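Local coordinates for chromosome segregation protein smc (Pyrococcus furiosus, PDB 3KTA) that binds and hydrolyses ATP through an ABC-type head domain, displays adenylate kinase activity and probably serves chromosome condensation and partitioning, at the interface of chains A and B. Residues are numbered along the deposited sequence; one frame, centred on the assembly and turned at random. Chains: chain A, Chromosome segregation protein smc; chain B, Chromosome segregation protein smc.

Contact 1: the interface of chains A and B. Residues chain A 4, 46, 50, 86, 133-135, 141-142; chain B 88-89.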
ATOM      1  N   ILE A   4       5.765   4.727   9.855  1.00 12.17           N
ATOM      2  CA  ILE A   4       6.771   3.695  10.023  1.00 10.43           C
ATOM      3  C   ILE A   4       8.183   4.278   9.971  1.00 13.66           C
ATOM      4  O   ILE A   4       8.573   4.908   8.991  1.00 14.86           O
ATOM      5  CB  ILE A   4       6.627   2.604   8.947  1.00 12.65           C
ATOM      6  CG1 ILE A   4       5.207   2.036   8.940  1.00 12.83           C
ATOM      7  CG2 ILE A   4       7.684   1.490   9.160  1.00 13.30           C
ATOM      8  CD1 ILE A   4       4.931   1.110   7.730  1.00 13.76           C
ATOM      9  N   ILE A  46       5.486  -6.313   6.277  1.00 11.32           N
ATOM     10  CA  ILE A  46       4.498  -5.416   6.869  1.00 12.04           C
ATOM     11  C   ILE A  46       3.169  -6.137   7.125  1.00 14.95           C
ATOM     12  O   ILE A  46       2.612  -6.037   8.215  1.00 14.73           O
ATOM     13  CB  ILE A  46       4.295  -4.166   6.003  1.00 11.84           C
ATOM     14  CG1 ILE A  46       5.611  -3.385   5.922  1.00 14.55           C
ATOM     15  CG2 ILE A  46       3.126  -3.313   6.553  1.00 13.74           C
ATOM     16  CD1 ILE A  46       5.589  -2.257   4.896  1.00 13.51           C
ATOM     17  N   LEU A  50       1.799  -6.919  11.118  1.00 15.49           N
ATOM     18  CA  LEU A  50       0.526  -6.291  11.472  1.00 16.65           C
ATOM     19  C   LEU A  50      -0.584  -7.321  11.662  1.00 17.97           C
ATOM     20  O   LEU A  50      -1.765  -6.975  11.772  1.00 18.23           O
ATOM     21  CB  LEU A  50       0.116  -5.251  10.421  1.00 18.18           C
ATOM     22  CG  LEU A  50       1.102  -4.097  10.245  1.00 16.65           C
ATOM     23  CD1 LEU A  50       0.578  -3.097   9.204  1.00 21.34           C
ATOM     24  CD2 LEU A  50       1.405  -3.406  11.568  1.00 18.30           C
ATOM     25  N   PHE A  86       6.983   2.270  14.893  1.00 14.45           N
ATOM     26  CA  PHE A  86       6.152   3.407  14.518  1.00 13.24           C
ATOM     27  C   PHE A  86       6.537   4.649  15.299  1.00 13.99           C
ATOM     28  O   PHE A  86       6.680   4.609  16.527  1.00 16.61           O
ATOM     29  CB  PHE A  86       4.681   3.130  14.803  1.00 14.20           C
ATOM     30  CG  PHE A  86       4.025   2.220  13.818  1.00 12.98           C
ATOM     31  CD1 PHE A  86       3.875   0.864  14.101  1.00 15.99           C
ATOM     32  CD2 PHE A  86       3.531   2.721  12.618  1.00 13.82           C
ATOM     33  CE1 PHE A  86       3.249   0.013  13.195  1.00 12.88           C
ATOM     34  CE2 PHE A  86       2.897   1.876  11.712  1.00 13.95           C
ATOM     35  CZ  PHE A  86       2.767   0.532  11.997  1.00 11.21           C
ATOM     36  N   ALA A 133      -5.638   2.908  15.862  1.00 25.96           N
ATOM     37  CA  ALA A 133      -4.728   3.806  15.159  1.00 26.39           C
ATOM     38  C   ALA A 133      -5.069   3.928  13.680  1.00 28.53           C
ATOM     39  O   ALA A 133      -4.378   4.626  12.934  1.00 28.64           O
ATOM     40  CB  ALA A 133      -3.297   3.309  15.315  1.00 22.83           C
HETATM   41  N   MSE A 134      -6.117   3.223  13.260  1.00 28.11           N
HETATM   42  CA  MSE A 134      -6.579   3.245  11.874  1.00 27.61           C
HETATM   43  C   MSE A 134      -5.649   2.496  10.907  1.00 31.72           C
HETATM   44  O   MSE A 134      -5.437   2.945   9.782  1.00 34.60           O
HETATM   45  CB  MSE A 134      -6.772   4.694  11.407  1.00 34.24           C
HETATM   46  CG  MSE A 134      -8.142   4.979  10.839  1.00 37.81           C
HETATM   47 SE   MSE A 134      -9.481   5.184  12.230  0.45 41.00          SE
HETATM   48  CE  MSE A 134      -9.095   7.014  12.754  1.00 24.56           C
ATOM     49  N   ILE A 135      -5.114   1.355  11.352  1.00 26.24           N
ATOM     50  CA  ILE A 135      -4.183   0.523  10.572  1.00 23.31           C
ATOM     51  C   ILE A 135      -4.620  -0.949  10.570  1.00 25.44           C
ATOM     52  O   ILE A 135      -4.976  -1.484  11.615  1.00 27.27           O
ATOM     53  CB  ILE A 135      -2.752   0.616  11.177  1.00 23.16           C
ATOM     54  CG1 ILE A 135      -2.230   2.052  11.123  1.00 24.48           C
ATOM     55  CG2 ILE A 135      -1.792  -0.347  10.471  1.00 22.49           C
ATOM     56  CD1 ILE A 135      -0.946   2.282  11.894  1.00 25.24           C
ATOM     57  N   ASN A 141      -5.556   0.938   1.951  1.00 18.14           N
ATOM     58  CA  ASN A 141      -4.311   1.696   1.816  1.00 16.56           C
ATOM     59  C   ASN A 141      -3.125   0.816   1.482  1.00 16.24           C
ATOM     60  O   ASN A 141      -2.028   1.311   1.212  1.00 14.41           O
ATOM     61  CB  ASN A 141      -4.006   2.488   3.103  1.00 16.33           C
ATOM     62  CG  ASN A 141      -3.952   1.597   4.335  1.00 19.75           C
ATOM     63  OD1 ASN A 141      -4.944   0.954   4.671  1.00 21.80           O
ATOM     64  ND2 ASN A 141      -2.795   1.555   5.012  1.00 16.01           N
ATOM     65  N   ILE A 142      -3.335  -0.490   1.532  1.00 15.90           N
ATOM     66  CA  ILE A 142      -2.279  -1.427   1.161  1.00 18.47           C
ATOM     67  C   ILE A 142      -2.648  -2.018  -0.192  1.00 17.35           C
ATOM     68  O   ILE A 142      -3.672  -2.675  -0.333  1.00 19.28           O
ATOM     69  CB  ILE A 142      -2.047  -2.491   2.265  1.00 18.91           C
ATOM     70  CG1 ILE A 142      -1.391  -1.832   3.499  1.00 19.64           C
ATOM     71  CG2 ILE A 142      -1.180  -3.639   1.749  1.00 19.98           C
ATOM     72  CD1 ILE A 142      -1.187  -2.774   4.676  1.00 26.47           C
TER
ATOM     73  N   PRO B  88      -2.388   6.582   7.908  1.00 15.07           N
ATOM     74  CA  PRO B  88      -1.009   6.713   8.399  1.00 12.75           C
ATOM     75  C   PRO B  88       0.012   6.426   7.298  1.00 14.49           C
ATOM     76  O   PRO B  88       0.944   7.223   7.116  1.00 14.60           O
ATOM     77  CB  PRO B  88      -0.938   5.683   9.535  1.00 14.36           C
ATOM     78  CG  PRO B  88      -2.361   5.674  10.078  1.00 18.09           C
ATOM     79  CD  PRO B  88      -3.231   5.769   8.811  1.00 16.93           C
ATOM     80  N   PHE B  89      -0.181   5.344   6.550  1.00 11.34           N
ATOM     81  CA  PHE B  89       0.741   5.028   5.446  1.00 12.41           C
ATOM     82  C   PHE B  89       0.029   4.299   4.322  1.00 12.86           C
ATOM     83  O   PHE B  89      -1.028   3.704   4.535  1.00 13.89           O
ATOM     84  CB  PHE B  89       1.941   4.203   5.929  1.00 12.12           C
ATOM     85  CG  PHE B  89       1.596   2.799   6.314  1.00 12.63           C
ATOM     86  CD1 PHE B  89       1.168   2.514   7.599  1.00 13.69           C
ATOM     87  CD2 PHE B  89       1.688   1.764   5.386  1.00 13.39           C
ATOM     88  CE1 PHE B  89       0.861   1.214   7.952  1.00 16.18           C
ATOM     89  CE2 PHE B  89       1.384   0.461   5.733  1.00 17.44           C
ATOM     90  CZ  PHE B  89       0.948   0.195   7.021  1.00 18.13           C
TER
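A:Asn141 ND2, the side-chain amide nitrogen, donates to B:Phe89 O across 2.8 Å, with an angle of 153° at the hydrogen. The donor approaches near the end of the carbonyl but is tilted from its plane, and the oxygen is tilted from the plane of the asparagine amide. This bond pins the backbone beside a largely apolar socket for the B:Phe89 ring. With CG between the backbone N and the carbonyl carbon (chi1 70°), the ring reaches in among A:Ile4, A:Leu50 and A:Ile135. A:Ile4 CD1 lies over one face, 3.8 Å from the ring centroid, as a CH-pi contact. A:Leu50 meets the ring tip to tip, CD1 to B:Phe89 CZ at 4.0 Å, and A:Ile135 crosses it at about a right angle, with CG2 4.0 Å from CE1. The other branch of A:Ile135 serves B:Pro88: its CG1 sits 3.8 Å from the proline CG. A:Phe86, A:Ile46 and A:Ile142 add more distant apolar contacts around the ring. B:Phe89 opens strand 89-93, the Walker B strand of the C-terminal lobe, and thus docks against N-terminal-lobe strands 3-10 and 80-87 and the P-loop helix 39-49, which A:Leu50 follows.

Contact 2: the interface of chains A and B. Residues chain A 159-160, 163; chain B 9, 12, 16, 37, 47-48, 77, 81.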
ATOM      1  N   ARG A 159     -17.982  -1.273  -2.470  1.00 22.28           N
ATOM      2  CA  ARG A 159     -17.395   0.060  -2.576  1.00 21.35           C
ATOM      3  C   ARG A 159     -18.055   1.042  -1.602  1.00 20.57           C
ATOM      4  O   ARG A 159     -17.373   1.845  -0.961  1.00 18.46           O
ATOM      5  CB  ARG A 159     -17.437   0.561  -4.017  1.00 22.23           C
ATOM      6  CG  ARG A 159     -16.628   1.838  -4.242  1.00 22.97           C
ATOM      7  CD  ARG A 159     -16.588   2.227  -5.721  1.00 20.15           C
ATOM      8  NE  ARG A 159     -15.984   1.197  -6.557  1.00 23.96           N
ATOM      9  CZ  ARG A 159     -16.652   0.442  -7.425  1.00 25.53           C
ATOM     10  NH1 ARG A 159     -17.959   0.603  -7.586  1.00 27.91           N
ATOM     11  NH2 ARG A 159     -16.012  -0.469  -8.144  1.00 26.79           N
ATOM     12  N   ARG A 160     -19.375   0.952  -1.435  1.00 20.00           N
ATOM     13  CA  ARG A 160     -20.024   1.856  -0.503  1.00 20.22           C
ATOM     14  C   ARG A 160     -19.616   1.561   0.928  1.00 20.38           C
ATOM     15  O   ARG A 160     -19.460   2.462   1.750  1.00 19.56           O
ATOM     16  CB  ARG A 160     -21.546   1.817  -0.641  1.00 18.69           C
ATOM     17  CG  ARG A 160     -22.222   3.022   0.011  1.00 20.67           C
ATOM     18  CD  ARG A 160     -23.529   2.623   0.694  1.00 21.28           C
ATOM     19  NE  ARG A 160     -23.285   1.894   1.933  1.00 25.22           N
ATOM     20  CZ  ARG A 160     -23.763   0.679   2.196  1.00 26.71           C
ATOM     21  NH1 ARG A 160     -24.524   0.057   1.308  1.00 24.83           N
ATOM     22  NH2 ARG A 160     -23.499   0.097   3.354  1.00 26.98           N
ATOM     23  N   ILE A 163     -16.685   3.398   2.048  1.00 17.72           N
ATOM     24  CA  ILE A 163     -17.026   4.749   2.468  1.00 20.31           C
ATOM     25  C   ILE A 163     -17.727   4.789   3.838  1.00 20.25           C
ATOM     26  O   ILE A 163     -17.450   5.671   4.648  1.00 20.44           O
ATOM     27  CB  ILE A 163     -17.813   5.484   1.378  1.00 21.09           C
ATOM     28  CG1 ILE A 163     -16.993   5.472   0.079  1.00 20.19           C
ATOM     29  CG2 ILE A 163     -18.177   6.893   1.829  1.00 19.93           C
ATOM     30  CD1 ILE A 163     -15.519   5.893   0.261  1.00 18.82           C
TER
ATOM     31  N   PHE B   9     -22.630  10.185   6.851  1.00 18.64           N
ATOM     32  CA  PHE B   9     -22.291   9.532   5.587  1.00 18.92           C
ATOM     33  C   PHE B   9     -22.278  10.521   4.437  1.00 21.24           C
ATOM     34  O   PHE B   9     -21.322  10.565   3.669  1.00 17.44           O
ATOM     35  CB  PHE B   9     -23.237   8.371   5.258  1.00 20.06           C
ATOM     36  CG  PHE B   9     -22.915   7.685   3.955  1.00 19.13           C
ATOM     37  CD1 PHE B   9     -22.019   6.614   3.912  1.00 21.36           C
ATOM     38  CD2 PHE B   9     -23.490   8.111   2.773  1.00 16.82           C
ATOM     39  CE1 PHE B   9     -21.718   5.987   2.710  1.00 21.91           C
ATOM     40  CE2 PHE B   9     -23.194   7.493   1.562  1.00 17.45           C
ATOM     41  CZ  PHE B   9     -22.305   6.430   1.527  1.00 20.07           C
ATOM     42  N   THR B  12     -19.364  12.824   4.279  1.00 18.32           N
ATOM     43  CA  THR B  12     -18.185  12.086   3.858  1.00 16.74           C
ATOM     44  C   THR B  12     -18.268  11.783   2.371  1.00 16.49           C
ATOM     45  O   THR B  12     -17.304  11.990   1.638  1.00 16.66           O
ATOM     46  CB  THR B  12     -18.026  10.790   4.663  1.00 17.69           C
ATOM     47  OG1 THR B  12     -17.803  11.126   6.043  1.00 19.73           O
ATOM     48  CG2 THR B  12     -16.848   9.993   4.134  1.00 18.06           C
ATOM     49  N   ILE B  16     -15.570  13.052  -0.576  1.00 12.93           N
ATOM     50  CA  ILE B  16     -14.847  12.089  -1.408  1.00 11.96           C
ATOM     51  C   ILE B  16     -15.255  12.135  -2.893  1.00 12.63           C
ATOM     52  O   ILE B  16     -14.403  12.015  -3.779  1.00 13.71           O
ATOM     53  CB  ILE B  16     -14.949  10.668  -0.806  1.00 11.44           C
ATOM     54  CG1 ILE B  16     -14.227  10.668   0.547  1.00 14.03           C
ATOM     55  CG2 ILE B  16     -14.315   9.643  -1.734  1.00 15.47           C
ATOM     56  CD1 ILE B  16     -14.425   9.418   1.383  1.00 17.07           C
ATOM     57  N   LEU B  37     -24.184   7.322  -6.036  1.00 20.41           N
ATOM     58  CA  LEU B  37     -24.888   6.421  -5.119  1.00 24.86           C
ATOM     59  C   LEU B  37     -26.030   5.756  -5.877  1.00 25.90           C
ATOM     60  O   LEU B  37     -26.823   6.435  -6.524  1.00 25.89           O
ATOM     61  CB  LEU B  37     -25.424   7.187  -3.909  1.00 19.42           C
ATOM     62  CG  LEU B  37     -24.358   7.706  -2.935  1.00 22.70           C
ATOM     63  CD1 LEU B  37     -24.941   8.650  -1.897  1.00 24.08           C
ATOM     64  CD2 LEU B  37     -23.643   6.536  -2.254  1.00 20.34           C
ATOM     65  N   GLY B  47     -25.433   0.457  -3.667  1.00 23.16           N
ATOM     66  CA  GLY B  47     -23.985   0.508  -3.793  1.00 23.83           C
ATOM     67  C   GLY B  47     -23.461   1.870  -4.216  1.00 23.32           C
ATOM     68  O   GLY B  47     -24.191   2.857  -4.275  1.00 21.91           O
ATOM     69  N   LEU B  48     -22.174   1.918  -4.520  1.00 22.89           N
ATOM     70  CA  LEU B  48     -21.557   3.155  -4.967  1.00 21.37           C
ATOM     71  C   LEU B  48     -20.859   2.863  -6.287  1.00 22.50           C
ATOM     72  O   LEU B  48     -19.940   2.035  -6.352  1.00 22.78           O
ATOM     73  CB  LEU B  48     -20.597   3.677  -3.889  1.00 21.13           C
ATOM     74  CG  LEU B  48     -19.955   5.059  -4.043  1.00 22.89           C
ATOM     75  CD1 LEU B  48     -19.397   5.518  -2.709  1.00 23.36           C
ATOM     76  CD2 LEU B  48     -18.869   5.038  -5.099  1.00 23.68           C
ATOM     77  N   PHE B  77      -9.668   7.054  -6.985  1.00 12.34           N
ATOM     78  CA  PHE B  77     -10.507   6.704  -5.853  1.00 13.24           C
ATOM     79  C   PHE B  77      -9.719   6.634  -4.539  1.00 13.47           C
ATOM     80  O   PHE B  77     -10.135   7.188  -3.517  1.00 12.26           O
ATOM     81  CB  PHE B  77     -11.214   5.371  -6.147  1.00 12.48           C
ATOM     82  CG  PHE B  77     -12.199   4.962  -5.104  1.00 13.01           C
ATOM     83  CD1 PHE B  77     -13.342   5.706  -4.871  1.00 16.45           C
ATOM     84  CD2 PHE B  77     -11.989   3.809  -4.363  1.00 17.80           C
ATOM     85  CE1 PHE B  77     -14.251   5.328  -3.908  1.00 20.20           C
ATOM     86  CE2 PHE B  77     -12.906   3.420  -3.395  1.00 18.24           C
ATOM     87  CZ  PHE B  77     -14.040   4.179  -3.176  1.00 18.99           C
ATOM     88  N   ILE B  81     -10.128   9.343  -1.201  1.00 10.41           N
ATOM     89  CA  ILE B  81     -10.243   8.998   0.200  1.00 11.57           C
ATOM     90  C   ILE B  81      -9.091   9.621   0.997  1.00 11.86           C
ATOM     91  O   ILE B  81      -9.301  10.203   2.053  1.00 13.14           O
ATOM     92  CB  ILE B  81     -10.249   7.465   0.381  1.00 13.76           C
ATOM     93  CG1 ILE B  81     -11.445   6.871  -0.360  1.00 13.94           C
ATOM     94  CG2 ILE B  81     -10.328   7.107   1.857  1.00 15.47           C
ATOM     95  CD1 ILE B  81     -11.452   5.336  -0.392  1.00 16.99           C
TER
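Helix 156-167 of chain A turns A:Arg159, A:Arg160 and A:Ile163, all with helical backbone torsions, toward B:Leu48 in extended conformation at the start of strand 48-53, with B:Phe9 of helix 4-27 and B:Phe77 of helix 67-84 on either flank. A:Ile163 fills the apolar centre with its branches divided among several partners. Its CG1 comes 3.7 Å from B:Leu48 CD1, while CG2, anti to the backbone N, points to the B:Phe9 ring at CE1 (3.8 Å) and more loosely to the methyl of B:Thr12. The CD1 end meets B:Ile16 CD1 tip to tip at 3.9 Å. A:Arg160 contributes mainly the aliphatic part of its side chain: CG touches B:Phe9 CZ at 3.7 Å, and CB packs against B:Leu48 CB. On the other flank A:Arg159 runs across B:Leu48 at about a right angle, its CD 3.7 Å from the leucine CD2, and its CG stands off one face of the B:Phe77 ring, displaced outward past the rim, 3.6 Å from CZ. The guanidinium and that ring are almost perpendicular, with their planes 87° apart, so they do not stack. A bend at chi3 (-60°) turns the arginine head back toward the strand. There A:Arg159 NH1 donates to B:Leu48 O over 2.7 Å, the oxygen lying in the guanidinium plane and the nitrogen in the carbonyl plane.

Contact 3: the interface of chains A and B. Residues chain A 14-15, 36-38; chain B 139, 141, 144-146.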
ATOM      1  N   SER A  14      13.158 -14.035   1.867  1.00 16.61           N
ATOM      2  CA  SER A  14      14.474 -14.033   1.224  1.00 15.61           C
ATOM      3  C   SER A  14      15.592 -13.263   1.959  1.00 16.97           C
ATOM      4  O   SER A  14      16.716 -13.163   1.452  1.00 17.09           O
ATOM      5  CB  SER A  14      14.346 -13.467  -0.193  1.00 14.84           C
ATOM      6  OG  SER A  14      13.835 -12.137  -0.142  1.00 16.86           O
ATOM      7  N   TYR A  15      15.308 -12.722   3.139  1.00 16.08           N
ATOM      8  CA  TYR A  15      16.257 -11.789   3.765  1.00 16.71           C
ATOM      9  C   TYR A  15      17.374 -12.375   4.640  1.00 19.33           C
ATOM     10  O   TYR A  15      18.229 -11.633   5.149  1.00 18.80           O
ATOM     11  CB  TYR A  15      15.526 -10.612   4.442  1.00 16.05           C
ATOM     12  CG  TYR A  15      15.112  -9.608   3.385  1.00 16.76           C
ATOM     13  CD1 TYR A  15      15.984  -8.607   2.968  1.00 18.42           C
ATOM     14  CD2 TYR A  15      13.888  -9.715   2.753  1.00 15.58           C
ATOM     15  CE1 TYR A  15      15.623  -7.709   1.965  1.00 16.54           C
ATOM     16  CE2 TYR A  15      13.525  -8.843   1.750  1.00 14.29           C
ATOM     17  CZ  TYR A  15      14.393  -7.845   1.359  1.00 16.58           C
ATOM     18  OH  TYR A  15      14.019  -6.980   0.359  1.00 17.09           O
ATOM     19  N   GLY A  36      12.621 -10.012  -9.109  1.00 17.65           N
ATOM     20  CA  GLY A  36      12.966 -11.145  -8.263  1.00 18.00           C
ATOM     21  C   GLY A  36      13.963 -10.876  -7.138  1.00 18.47           C
ATOM     22  O   GLY A  36      14.397 -11.804  -6.448  1.00 17.95           O
ATOM     23  N   SER A  37      14.315  -9.611  -6.923  1.00 15.96           N
ATOM     24  CA  SER A  37      15.361  -9.294  -5.952  1.00 16.56           C
ATOM     25  C   SER A  37      14.904  -9.351  -4.490  1.00 16.03           C
ATOM     26  O   SER A  37      15.749  -9.431  -3.590  1.00 16.21           O
ATOM     27  CB  SER A  37      15.994  -7.938  -6.241  1.00 16.14           C
ATOM     28  OG  SER A  37      15.004  -6.927  -6.231  1.00 17.23           O
ATOM     29  N   GLY A  38      13.589  -9.309  -4.272  1.00 14.87           N
ATOM     30  CA  GLY A  38      13.019  -9.347  -2.926  1.00 13.81           C
ATOM     31  C   GLY A  38      12.190  -8.134  -2.491  1.00 15.75           C
ATOM     32  O   GLY A  38      11.976  -7.923  -1.289  1.00 15.99           O
TER
ATOM     33  N   VAL B 139      17.098  -2.785  -3.455  1.00 14.82           N
ATOM     34  CA  VAL B 139      17.073  -4.208  -3.134  1.00 16.30           C
ATOM     35  C   VAL B 139      17.880  -5.002  -4.174  1.00 18.44           C
ATOM     36  O   VAL B 139      17.785  -4.752  -5.381  1.00 17.00           O
ATOM     37  CB  VAL B 139      15.626  -4.754  -3.090  1.00 15.22           C
ATOM     38  CG1 VAL B 139      15.614  -6.211  -2.668  1.00 17.21           C
ATOM     39  CG2 VAL B 139      14.766  -3.928  -2.141  1.00 15.15           C
HETATM   40  N   MSE B 141      19.689  -9.219  -4.918  1.00 17.79           N
HETATM   41  CA  MSE B 141      19.839 -10.588  -4.453  1.00 20.31           C
HETATM   42  C   MSE B 141      21.195 -11.158  -4.839  1.00 23.10           C
HETATM   43  O   MSE B 141      21.634 -11.030  -5.985  1.00 22.44           O
HETATM   44  CB  MSE B 141      18.735 -11.479  -5.007  1.00 20.17           C
HETATM   45  CG  MSE B 141      18.867 -12.912  -4.536  1.00 20.31           C
HETATM   46 SE   MSE B 141      17.337 -13.964  -4.973  0.90 22.59          SE
HETATM   47  CE  MSE B 141      16.037 -13.121  -3.762  1.00 16.40           C
ATOM     48  N   GLY B 144      21.138 -16.129  -3.417  1.00 27.60           N
ATOM     49  CA  GLY B 144      19.817 -16.467  -2.912  1.00 26.69           C
ATOM     50  C   GLY B 144      19.277 -15.578  -1.800  1.00 22.03           C
ATOM     51  O   GLY B 144      18.176 -15.805  -1.318  1.00 25.99           O
ATOM     52  N   VAL B 145      20.052 -14.575  -1.397  1.00 25.37           N
ATOM     53  CA  VAL B 145      19.687 -13.735  -0.260  1.00 21.47           C
ATOM     54  C   VAL B 145      19.479 -12.267  -0.659  1.00 18.98           C
ATOM     55  O   VAL B 145      20.316 -11.682  -1.344  1.00 21.60           O
ATOM     56  CB  VAL B 145      20.760 -13.812   0.846  1.00 24.47           C
ATOM     57  CG1 VAL B 145      20.365 -12.944   2.060  1.00 22.15           C
ATOM     58  CG2 VAL B 145      20.983 -15.256   1.255  1.00 26.74           C
ATOM     59  N   SER B 146      18.375 -11.676  -0.203  1.00 17.50           N
ATOM     60  CA  SER B 146      18.090 -10.268  -0.491  1.00 19.93           C
ATOM     61  C   SER B 146      18.825  -9.383   0.493  1.00 21.39           C
ATOM     62  O   SER B 146      19.018  -9.760   1.645  1.00 21.75           O
ATOM     63  CB  SER B 146      16.596  -9.971  -0.363  1.00 14.90           C
ATOM     64  OG  SER B 146      15.820 -10.736  -1.260  1.00 15.45           O
TER
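B:Ser146 CB rests on one face of the A:Tyr15 ring, offset toward the rim and 3.5 Å from the centroid, in a CH-pi contact that brings it to 3.4 Å from A:Tyr15 CE1. B:Val139 adds its CG1 methyl, anti to the backbone N, which comes 3.5 Å from A:Tyr15 OH and also borders A:Ser37. The selenomethionine B:Met141 bends at chi3 (-69°), placing its methyl CE against A:Gly36 O at 3.4 Å and near the CB of A:Ser14. Around these groups runs a polar rim centred on the hydroxyl of B:Ser146. Its OG donates to A:Ser37 O over 2.7 Å and also pairs with A:Ser14 OG at 2.7 Å, the direction of the latter bond being undecided. The same residue's backbone N gives a nearly straight bond to A:Ser14 O, so both serines are held through side chain and backbone. Within chain A, A:Tyr15 OH donates to A:Gly38 O at 2.8 Å from above the carbonyl plane, tying the tyrosine to the phosphate-binding loop. An alanine in place of A:Tyr15 removes ring and hydroxyl, which would probably open a gap beside B:Ser146 CB and leave the loop carbonyl without that mate. Strands 135-142 and 145-150 of chain B thus bring their hairpin end against 3-10 helix 13-15 and the Walker A loop, where ATP binds.

The three contacts share no residue and spread along one interface: measured between the centres of their C-alpha atoms, contact 1 lies about 21 Å from contact 2 and 24 Å from contact 3, while contacts 2 and 3 are about 39 Å apart. Contacts 1 and 3 are linked through the P-loop, which takes part in contact 3 and leads into helix 39-49 at contact 1. Contact 2 instead uses helix 156-167, far along chain A. Together they join the N- and C-terminal pieces into one ABC-type ATPase head; this seam is distinct from the hinge-mediated dimerisation of the complete protein.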